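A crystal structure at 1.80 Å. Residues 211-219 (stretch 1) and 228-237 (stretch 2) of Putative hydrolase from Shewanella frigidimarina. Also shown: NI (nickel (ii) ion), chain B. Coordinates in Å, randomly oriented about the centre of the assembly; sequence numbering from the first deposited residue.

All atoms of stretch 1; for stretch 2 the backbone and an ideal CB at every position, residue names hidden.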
# COMPACT_ATOMS: atom_id res chain seq x y z
N SER A 211 -0.73 13.34 2.75
CA SER A 211 -0.62 13.32 4.19
C SER A 211 -1.07 11.94 4.64
O SER A 211 -1.62 11.19 3.83
CB SER A 211 -1.51 14.41 4.80
OG SER A 211 -2.87 14.09 4.59
N SER A 212 -0.77 11.58 5.89
CA SER A 212 -1.16 10.28 6.43
C SER A 212 -1.32 10.30 7.93
O SER A 212 -0.72 11.09 8.63
CB SER A 212 -0.15 9.17 6.05
OG SER A 212 1.20 9.51 6.39
N THR A 213 -2.13 9.36 8.41
CA THR A 213 -2.18 9.05 9.81
C THR A 213 -0.87 8.41 10.22
O THR A 213 -0.09 7.94 9.40
CB THR A 213 -3.31 8.04 10.10
OG1 THR A 213 -3.08 6.85 9.35
CG2 THR A 213 -4.64 8.63 9.74
N MSE A 214 -0.61 8.42 11.52
CA MSE A 214 0.42 7.54 12.04
C MSE A 214 -0.08 6.12 12.00
O MSE A 214 -1.27 5.90 12.17
CB MSE A 214 0.73 7.95 13.46
CG MSE A 214 1.75 9.09 13.50
SE MSE A 214 2.62 8.69 15.11
CE MSE A 214 1.37 9.44 16.13
N ALA A 215 0.81 5.18 11.72
CA ALA A 215 0.43 3.77 11.59
C ALA A 215 -0.22 3.24 12.86
O ALA A 215 0.14 3.62 13.99
CB ALA A 215 1.64 2.90 11.17
N ASP A 216 -1.22 2.40 12.68
CA ASP A 216 -1.76 1.66 13.79
C ASP A 216 -0.74 0.57 14.20
O ASP A 216 0.34 0.48 13.61
CB ASP A 216 -3.12 1.05 13.43
CG ASP A 216 -4.22 2.11 13.31
OD1 ASP A 216 -4.32 2.97 14.19
OD2 ASP A 216 -4.99 2.05 12.35
N LYS A 217 -1.12 -0.27 15.16
CA LYS A 217 -0.20 -1.29 15.68
C LYS A 217 -0.88 -2.63 15.56
O LYS A 217 -2.10 -2.70 15.74
CB LYS A 217 0.13 -1.00 17.15
CG LYS A 217 0.92 0.30 17.36
CD LYS A 217 1.22 0.59 18.85
CE LYS A 217 -0.01 1.09 19.60
NZ LYS A 217 0.30 1.84 20.86
N VAL A 218 -0.11 -3.69 15.31
CA VAL A 218 -0.65 -5.06 15.35
C VAL A 218 0.35 -5.97 15.99
O VAL A 218 1.53 -5.66 16.04
CB VAL A 218 -0.97 -5.63 13.96
CG1 VAL A 218 -2.15 -4.92 13.35
CG2 VAL A 218 0.27 -5.58 13.04
N VAL A 219 -0.13 -7.12 16.46
CA VAL A 219 0.73 -8.16 17.03
C VAL A 219 1.08 -9.14 15.91
O VAL A 219 0.21 -9.60 15.19
CB VAL A 219 0.03 -8.91 18.22
CG1 VAL A 219 0.92 -10.00 18.74
CG2 VAL A 219 -0.35 -7.95 19.33
N UNK A 228 4.58 -6.60 19.03
CA UNK A 228 3.81 -5.48 18.52
C UNK A 228 4.61 -4.59 17.57
O UNK A 228 5.67 -4.08 17.91
CB UNK A 228 3.29 -4.64 19.69
N UNK A 229 4.13 -4.41 16.35
CA UNK A 229 4.80 -3.56 15.39
C UNK A 229 3.80 -2.61 14.71
O UNK A 229 2.59 -2.86 14.70
CB UNK A 229 5.53 -4.41 14.35
N UNK A 230 4.30 -1.53 14.11
CA UNK A 230 3.42 -0.74 13.26
C UNK A 230 2.85 -1.54 12.10
O UNK A 230 3.56 -2.34 11.46
CB UNK A 230 4.17 0.48 12.72
N UNK A 231 1.59 -1.31 11.82
CA UNK A 231 0.93 -2.04 10.74
C UNK A 231 0.88 -1.11 9.53
O UNK A 231 1.84 -1.06 8.75
CB UNK A 231 -0.47 -2.51 11.15
N UNK A 232 -0.20 -0.36 9.38
CA UNK A 232 -0.38 0.56 8.23
C UNK A 232 -0.88 1.91 8.66
O UNK A 232 -1.58 2.03 9.68
CB UNK A 232 -1.35 -0.03 7.21
N UNK A 233 -0.55 2.93 7.87
CA UNK A 233 -1.25 4.19 7.88
C UNK A 233 -2.36 4.24 6.80
O UNK A 233 -2.42 3.37 5.92
CB UNK A 233 -0.25 5.33 7.67
N UNK A 234 -3.22 5.25 6.93
CA UNK A 234 -4.22 5.67 5.94
C UNK A 234 -3.71 7.01 5.39
O UNK A 234 -3.31 7.88 6.15
CB UNK A 234 -5.62 5.79 6.55
N UNK A 235 -3.75 7.15 4.08
CA UNK A 235 -3.16 8.25 3.35
C UNK A 235 -4.23 9.09 2.63
O UNK A 235 -5.35 8.63 2.43
CB UNK A 235 -2.14 7.72 2.35
N UNK A 236 -3.86 10.33 2.27
CA UNK A 236 -4.75 11.33 1.64
C UNK A 236 -3.95 11.99 0.55
O UNK A 236 -2.82 12.35 0.76
CB UNK A 236 -5.28 12.36 2.64
N UNK A 237 -4.52 12.13 -0.64
CA UNK A 237 -3.79 12.73 -1.75
C UNK A 237 -4.67 13.71 -2.52
O UNK A 237 -5.82 13.40 -2.85
CB UNK A 237 -3.26 11.64 -2.69
NI NI B . 0.59 5.99 -1.40

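Position 228 pairs antiparallel with V219, its CA-to-CB bond on the same face of the sheet as V219. The ideal CB lies 5.4 Å from K217 CB, so a long acidic or polar chain could follow the lysine, and a beta-branched residue would also suit. The deposited residue is E228. Its OE2 comes 4.2 Å from K217 NZ, too far for a salt bridge; a water bridges the charges, accepting from K217 NZ at 2.9 Å and donating to E228 OE2 at 2.5 Å.

Position 229 forms the hydrogen-bonded pair with V218: its N reaches V218 O at 2.9 Å. The extended backbone and the neighbouring valine favour an aliphatic. It is I229, whose CG1 lies 4.4 Å from V218 CG2.

At 230, phi is -60° and psi 140°, and no hydrogen bond to stretch 1 uses the backbone N. Proline is allowed, as are other small apolar residues, since the ideal CB lies 3.8 Å from A215 CB. It is P230, which points away overall, though its CB touches A215 CB at 4.0 Å.

Position 231 points toward stretch 1, its ideal CB 3.7 Å from V218 CG1, while its N donates to D216 O at 2.8 Å. So close an approach favours a small residue: serine, alanine or perhaps cysteine. S231 packs its CB 3.6 Å from V218 CG2.

Position 232 points away, so stretch 1 hardly restricts the choice; its O accepts from D216 N at 3.0 Å. It is C232.

Position 233 points sideways, its ideal CB a tight 3.1 Å from T213 O. Many side chains unbranched at CB could lead off from here, aromatics among them. The ring of F233 leads away, with S212 OG over one face.

At 234 the backbone does the work: N donates to T213 OG1 at 2.9 Å, almost straight at 177°, and O accepts from T213 N at 2.9 Å. The sideways CB admits large residues; Y234 leads away.

Position 235 pairs with S212 on one face. Stretch 1 offers no charge, but the nickel invites a ligand such as aspartate, glutamate or histidine. E235 binds it through OE1 at 2.2 Å from NI.

At 236, N donates to S211 O at 2.9 Å; the ideal CB lies 3.5 Å from S211 OG, on the same face as S211, so a polar residue or a flat aromatic laid past S212 and T213 could fit. F236 sets its ring edge near T213 N and S212 CA.

Position 237 points sideways, with nothing of stretch 1 within 5.5 Å of its ideal CB, so stretch 1 sets no preference; it is A237.

Stretch 2 (228-237) EIPSCFYEFA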
# COMPACT_ATOMS: atom_id res chain seq x y z
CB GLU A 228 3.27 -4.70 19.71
CG GLU A 228 2.13 -3.83 19.42
CD GLU A 228 1.50 -3.31 20.71
OE1 GLU A 228 0.85 -4.08 21.43
OE2 GLU A 228 1.73 -2.14 21.02
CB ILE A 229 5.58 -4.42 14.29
CG1 ILE A 229 4.61 -5.09 13.32
CG2 ILE A 229 6.57 -5.44 14.98
CD1 ILE A 229 5.25 -5.60 12.02
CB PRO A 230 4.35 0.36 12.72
CG PRO A 230 5.51 0.38 13.68
CD PRO A 230 5.69 -1.03 14.05
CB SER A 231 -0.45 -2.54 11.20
OG SER A 231 -1.21 -1.47 11.75
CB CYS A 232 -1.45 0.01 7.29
SG CYS A 232 -1.25 -1.72 6.78
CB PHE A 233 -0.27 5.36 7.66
CG PHE A 233 0.59 5.24 6.43
CD1 PHE A 233 0.05 5.46 5.17
CD2 PHE A 233 1.94 4.93 6.54
CE1 PHE A 233 0.83 5.35 4.01
CE2 PHE A 233 2.73 4.83 5.41
CZ PHE A 233 2.17 5.05 4.13
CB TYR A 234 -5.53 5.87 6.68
CG TYR A 234 -6.84 5.90 5.92
CD1 TYR A 234 -7.08 5.11 4.77
CD2 TYR A 234 -7.91 6.66 6.41
CE1 TYR A 234 -8.33 5.14 4.12
CE2 TYR A 234 -9.15 6.67 5.78
CZ TYR A 234 -9.36 5.89 4.66
OH TYR A 234 -10.59 5.92 4.05
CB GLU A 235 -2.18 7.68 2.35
CG GLU A 235 -1.20 8.67 1.69
CD GLU A 235 -0.13 7.94 0.87
OE1 GLU A 235 -0.46 7.49 -0.25
OE2 GLU A 235 1.04 7.81 1.34
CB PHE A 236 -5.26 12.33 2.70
CG PHE A 236 -5.79 11.64 3.93
CD1 PHE A 236 -7.11 11.26 3.99
CD2 PHE A 236 -4.95 11.29 4.97
CE1 PHE A 236 -7.58 10.54 5.09
CE2 PHE A 236 -5.44 10.58 6.08
CZ PHE A 236 -6.74 10.21 6.13
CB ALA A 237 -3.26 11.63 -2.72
O HOH W 1 0.63 -0.48 22.49
O HOH W 2 2.67 6.54 -0.30
O HOH W 3 1.56 7.42 -2.48
O HOH W 4 2.13 4.97 -2.76
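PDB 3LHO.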